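VIN1 (Oscarella pearsei, PDB 6BFI) binds actin filaments and may play a role in cell-cell adhesion, as a sponge member of the vinculin/alpha-catenin family. Local coordinates at residues V379-L391 with K469-A483. Sequence-based numbering, arbitrary orientation.
Sequences VGGPIKALEDAAL and KDYLRTVKEKWLEAA
Ile383 fills the groove between Lys476 and Trp479 and forms the tight part of this contact. Its CG1 lies anti to the backbone N (chi1 -167°) and chi2 is extended, which carries CD1 across to the partner helix, past Trp479. Ile383 CD1 stands 3.8 Å from Trp479 CB and also touches CG of Lys476. The CG2 branch turns instead to Leu480 CD2. Leu480 CD2 also packs on the backbone of Gly380, 3.7 Å from Gly380 CA, where the two chains run closest. Val379 closes this end. Val379 CG1 rests 3.7 Å from Ala483 CB and beside the far rim of the indole. Val379 O meets the edge of that ring near its plane, 3.2 Å from Trp479 CH2, and accepts a hydrogen bond from His413. Phe410, from helix 399-427, covers both Ile383 and Trp479.

The solvent side is polar. Lys476 bends at chi3, and its NZ donates to Glu387 OE1 at 2.9 Å. It arrives on the syn side, 34° out of the carboxylate plane. Lys384 NZ grips Glu387 OE1 too, nearly head-on along the C-O bond, at 3.1 Å. The shared carboxylate probably offsets the closeness of the two ammonium groups. A water donates to Glu387 OE2 and accepts from Lys476 NZ, so both oxygens have partners. The aliphatic part of Glu387 still packs inward, with CG 3.7 Å from Leu472 CD2. At the far end the contact is looser, and Leu391 CD2 merely brushes the extended chain of Lys469.

Helix 381-390 and segment 469-483 run antiparallel, at 173°. Helix 399-427 packs on both, and helix 432-449 on segment 469-483. The arrangement is that of the antiparallel helical bundles of the vinculin family.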
# COMPACT_ATOMS: atom_id res chain seq x y z
N VAL A 379 19.43 2.53 -16.56
CA VAL A 379 18.92 3.53 -15.63
C VAL A 379 19.99 4.56 -15.28
O VAL A 379 19.73 5.76 -15.25
CB VAL A 379 18.35 2.84 -14.37
CG1 VAL A 379 17.92 3.88 -13.36
CG2 VAL A 379 17.19 1.94 -14.74
N GLY A 380 21.22 4.10 -15.01
CA GLY A 380 22.28 4.97 -14.56
C GLY A 380 23.14 5.61 -15.63
O GLY A 380 23.96 6.48 -15.31
N GLY A 381 22.98 5.20 -16.89
CA GLY A 381 23.77 5.72 -17.98
C GLY A 381 23.70 7.23 -18.16
O GLY A 381 24.72 7.92 -18.11
N PRO A 382 22.49 7.76 -18.39
CA PRO A 382 22.38 9.20 -18.68
C PRO A 382 22.88 10.11 -17.57
O PRO A 382 23.50 11.14 -17.87
CB PRO A 382 20.88 9.38 -18.93
CG PRO A 382 20.42 8.05 -19.42
CD PRO A 382 21.22 7.05 -18.63
N ILE A 383 22.64 9.77 -16.30
CA ILE A 383 23.11 10.64 -15.23
C ILE A 383 24.63 10.55 -15.11
O ILE A 383 25.28 11.53 -14.72
CB ILE A 383 22.41 10.31 -13.90
CG1 ILE A 383 22.68 11.41 -12.87
CG2 ILE A 383 22.88 8.97 -13.35
CD1 ILE A 383 22.03 11.18 -11.52
N LYS A 384 25.21 9.40 -15.44
CA LYS A 384 26.67 9.29 -15.47
C LYS A 384 27.24 10.14 -16.60
O LYS A 384 28.27 10.81 -16.42
CB LYS A 384 27.09 7.83 -15.63
CG LYS A 384 28.59 7.62 -15.64
CD LYS A 384 29.22 8.13 -14.35
CE LYS A 384 30.72 7.90 -14.34
NZ LYS A 384 31.34 8.42 -13.09
N ALA A 385 26.59 10.14 -17.76
CA ALA A 385 27.01 11.00 -18.85
C ALA A 385 26.89 12.48 -18.48
O ALA A 385 27.72 13.29 -18.89
CB ALA A 385 26.18 10.70 -20.11
N LEU A 386 25.88 12.83 -17.68
CA LEU A 386 25.75 14.21 -17.22
C LEU A 386 26.87 14.57 -16.25
O LEU A 386 27.46 15.66 -16.35
CB LEU A 386 24.39 14.43 -16.57
CG LEU A 386 24.18 15.81 -15.94
CD1 LEU A 386 24.19 16.91 -16.99
CD2 LEU A 386 22.88 15.84 -15.14
N GLU A 387 27.17 13.68 -15.30
CA GLU A 387 28.26 13.95 -14.36
C GLU A 387 29.59 14.09 -15.08
O GLU A 387 30.40 14.97 -14.75
CB GLU A 387 28.33 12.86 -13.30
CG GLU A 387 29.31 13.17 -12.17
CD GLU A 387 29.65 11.95 -11.33
OE1 GLU A 387 29.88 10.87 -11.90
OE2 GLU A 387 29.68 12.08 -10.08
N ASP A 388 29.85 13.23 -16.07
CA ASP A 388 31.08 13.36 -16.85
C ASP A 388 31.08 14.63 -17.68
O ASP A 388 32.14 15.23 -17.90
CB ASP A 388 31.26 12.14 -17.75
CG ASP A 388 31.46 10.86 -16.96
OD1 ASP A 388 31.86 10.95 -15.78
OD2 ASP A 388 31.22 9.77 -17.52
N ALA A 389 29.91 15.07 -18.16
CA ALA A 389 29.83 16.33 -18.89
C ALA A 389 30.16 17.51 -17.99
O ALA A 389 30.81 18.47 -18.43
CB ALA A 389 28.44 16.49 -19.51
N ALA A 390 29.73 17.45 -16.73
CA ALA A 390 30.07 18.52 -15.79
C ALA A 390 31.55 18.52 -15.44
O ALA A 390 32.11 19.58 -15.15
CB ALA A 390 29.23 18.38 -14.52
N LEU A 391 32.19 17.35 -15.48
CA LEU A 391 33.60 17.22 -15.12
C LEU A 391 34.54 17.50 -16.29
O LEU A 391 35.73 17.19 -16.20
CB LEU A 391 33.87 15.83 -14.57
CG LEU A 391 33.28 15.52 -13.19
CD1 LEU A 391 33.50 14.05 -12.83
CD2 LEU A 391 33.89 16.43 -12.13
N LYS A 469 32.13 18.75 -6.20
CA LYS A 469 32.26 17.42 -6.80
C LYS A 469 31.65 16.35 -5.91
O LYS A 469 30.86 15.52 -6.37
CB LYS A 469 33.74 17.12 -7.07
CG LYS A 469 34.02 15.81 -7.78
CD LYS A 469 35.52 15.62 -7.94
CE LYS A 469 35.85 14.55 -8.96
NZ LYS A 469 37.32 14.49 -9.22
N ASP A 470 31.99 16.38 -4.62
CA ASP A 470 31.47 15.38 -3.69
C ASP A 470 29.96 15.53 -3.52
O ASP A 470 29.25 14.53 -3.38
CB ASP A 470 32.18 15.50 -2.34
CG ASP A 470 33.69 15.56 -2.47
OD1 ASP A 470 34.20 15.23 -3.56
OD2 ASP A 470 34.36 15.92 -1.48
N TYR A 471 29.46 16.76 -3.53
CA TYR A 471 28.02 16.96 -3.42
C TYR A 471 27.30 16.43 -4.65
O TYR A 471 26.25 15.79 -4.54
CB TYR A 471 27.69 18.43 -3.19
CG TYR A 471 26.23 18.66 -2.87
CD1 TYR A 471 25.70 18.27 -1.65
CD2 TYR A 471 25.38 19.26 -3.79
CE1 TYR A 471 24.37 18.47 -1.35
CE2 TYR A 471 24.05 19.46 -3.51
CZ TYR A 471 23.55 19.07 -2.28
OH TYR A 471 22.21 19.27 -1.99
N LEU A 472 27.85 16.70 -5.84
CA LEU A 472 27.27 16.15 -7.07
C LEU A 472 27.25 14.63 -7.03
O LEU A 472 26.26 14.01 -7.44
CB LEU A 472 28.04 16.65 -8.29
CG LEU A 472 27.69 15.99 -9.63
CD1 LEU A 472 26.22 16.17 -9.97
CD2 LEU A 472 28.57 16.53 -10.75
N ARG A 473 28.33 14.01 -6.54
CA ARG A 473 28.34 12.56 -6.43
C ARG A 473 27.28 12.07 -5.45
O ARG A 473 26.61 11.06 -5.70
CB ARG A 473 29.73 12.07 -6.02
CG ARG A 473 29.82 10.58 -5.77
CD ARG A 473 31.27 10.13 -5.66
NE ARG A 473 32.06 11.07 -4.87
CZ ARG A 473 33.36 10.94 -4.62
NH1 ARG A 473 34.02 9.89 -5.10
NH2 ARG A 473 33.99 11.85 -3.90
N THR A 474 27.11 12.78 -4.34
CA THR A 474 26.11 12.38 -3.35
C THR A 474 24.70 12.44 -3.94
O THR A 474 23.91 11.51 -3.79
CB THR A 474 26.21 13.27 -2.11
OG1 THR A 474 27.51 13.13 -1.52
CG2 THR A 474 25.16 12.88 -1.10
N VAL A 475 24.38 13.55 -4.62
CA VAL A 475 23.07 13.67 -5.26
C VAL A 475 22.90 12.58 -6.31
O VAL A 475 21.81 12.01 -6.46
CB VAL A 475 22.90 15.08 -5.87
CG1 VAL A 475 21.57 15.18 -6.60
CG2 VAL A 475 22.99 16.13 -4.78
N LYS A 476 23.97 12.26 -7.04
CA LYS A 476 23.91 11.18 -8.02
C LYS A 476 23.54 9.86 -7.36
O LYS A 476 22.73 9.10 -7.89
CB LYS A 476 25.25 11.06 -8.75
CG LYS A 476 25.24 10.04 -9.88
CD LYS A 476 26.62 9.87 -10.51
CE LYS A 476 27.57 9.13 -9.59
NZ LYS A 476 28.82 8.72 -10.28
N GLU A 477 24.13 9.58 -6.19
CA GLU A 477 23.82 8.32 -5.51
C GLU A 477 22.41 8.32 -4.93
O GLU A 477 21.79 7.26 -4.82
CB GLU A 477 24.86 8.04 -4.43
CG GLU A 477 26.26 7.84 -4.98
CD GLU A 477 27.31 7.73 -3.89
OE1 GLU A 477 27.92 6.65 -3.76
OE2 GLU A 477 27.51 8.73 -3.16
N LYS A 478 21.89 9.49 -4.53
CA LYS A 478 20.49 9.55 -4.12
C LYS A 478 19.56 9.25 -5.28
O LYS A 478 18.60 8.48 -5.14
CB LYS A 478 20.18 10.92 -3.51
CG LYS A 478 20.85 11.16 -2.17
CD LYS A 478 20.44 10.10 -1.17
CE LYS A 478 21.40 10.06 0.01
NZ LYS A 478 21.02 9.00 0.98
N TRP A 479 19.84 9.84 -6.45
CA TRP A 479 19.02 9.56 -7.62
C TRP A 479 19.10 8.09 -8.01
O TRP A 479 18.08 7.47 -8.34
CB TRP A 479 19.44 10.45 -8.79
CG TRP A 479 18.53 10.32 -9.99
CD1 TRP A 479 17.50 11.15 -10.33
CD2 TRP A 479 18.57 9.29 -10.99
NE1 TRP A 479 16.89 10.70 -11.48
CE2 TRP A 479 17.53 9.57 -11.91
CE3 TRP A 479 19.37 8.17 -11.21
CZ2 TRP A 479 17.28 8.76 -13.02
CZ3 TRP A 479 19.12 7.37 -12.31
CH2 TRP A 479 18.09 7.67 -13.20
N LEU A 480 20.30 7.51 -7.97
CA LEU A 480 20.46 6.10 -8.31
C LEU A 480 19.73 5.21 -7.32
O LEU A 480 19.17 4.18 -7.69
CB LEU A 480 21.94 5.73 -8.39
CG LEU A 480 22.71 6.24 -9.61
CD1 LEU A 480 24.17 5.82 -9.55
CD2 LEU A 480 22.06 5.74 -10.90
N GLU A 481 19.75 5.58 -6.03
CA GLU A 481 19.04 4.78 -5.03
C GLU A 481 17.54 4.81 -5.28
O GLU A 481 16.89 3.76 -5.35
CB GLU A 481 19.38 5.30 -3.63
CG GLU A 481 18.50 4.71 -2.54
CD GLU A 481 17.63 5.75 -1.86
OE1 GLU A 481 18.10 6.89 -1.67
OE2 GLU A 481 16.47 5.43 -1.51
N ALA A 482 16.96 6.01 -5.41
CA ALA A 482 15.53 6.11 -5.64
C ALA A 482 15.13 5.40 -6.93
O ALA A 482 14.13 4.67 -6.96
CB ALA A 482 15.10 7.58 -5.69
N ALA A 483 15.90 5.60 -8.00
CA ALA A 483 15.56 5.01 -9.29
C ALA A 483 15.68 3.49 -9.26
O ALA A 483 14.88 2.79 -9.88
CB ALA A 483 16.46 5.59 -10.38
O HOH W 1 31.21 10.10 -8.96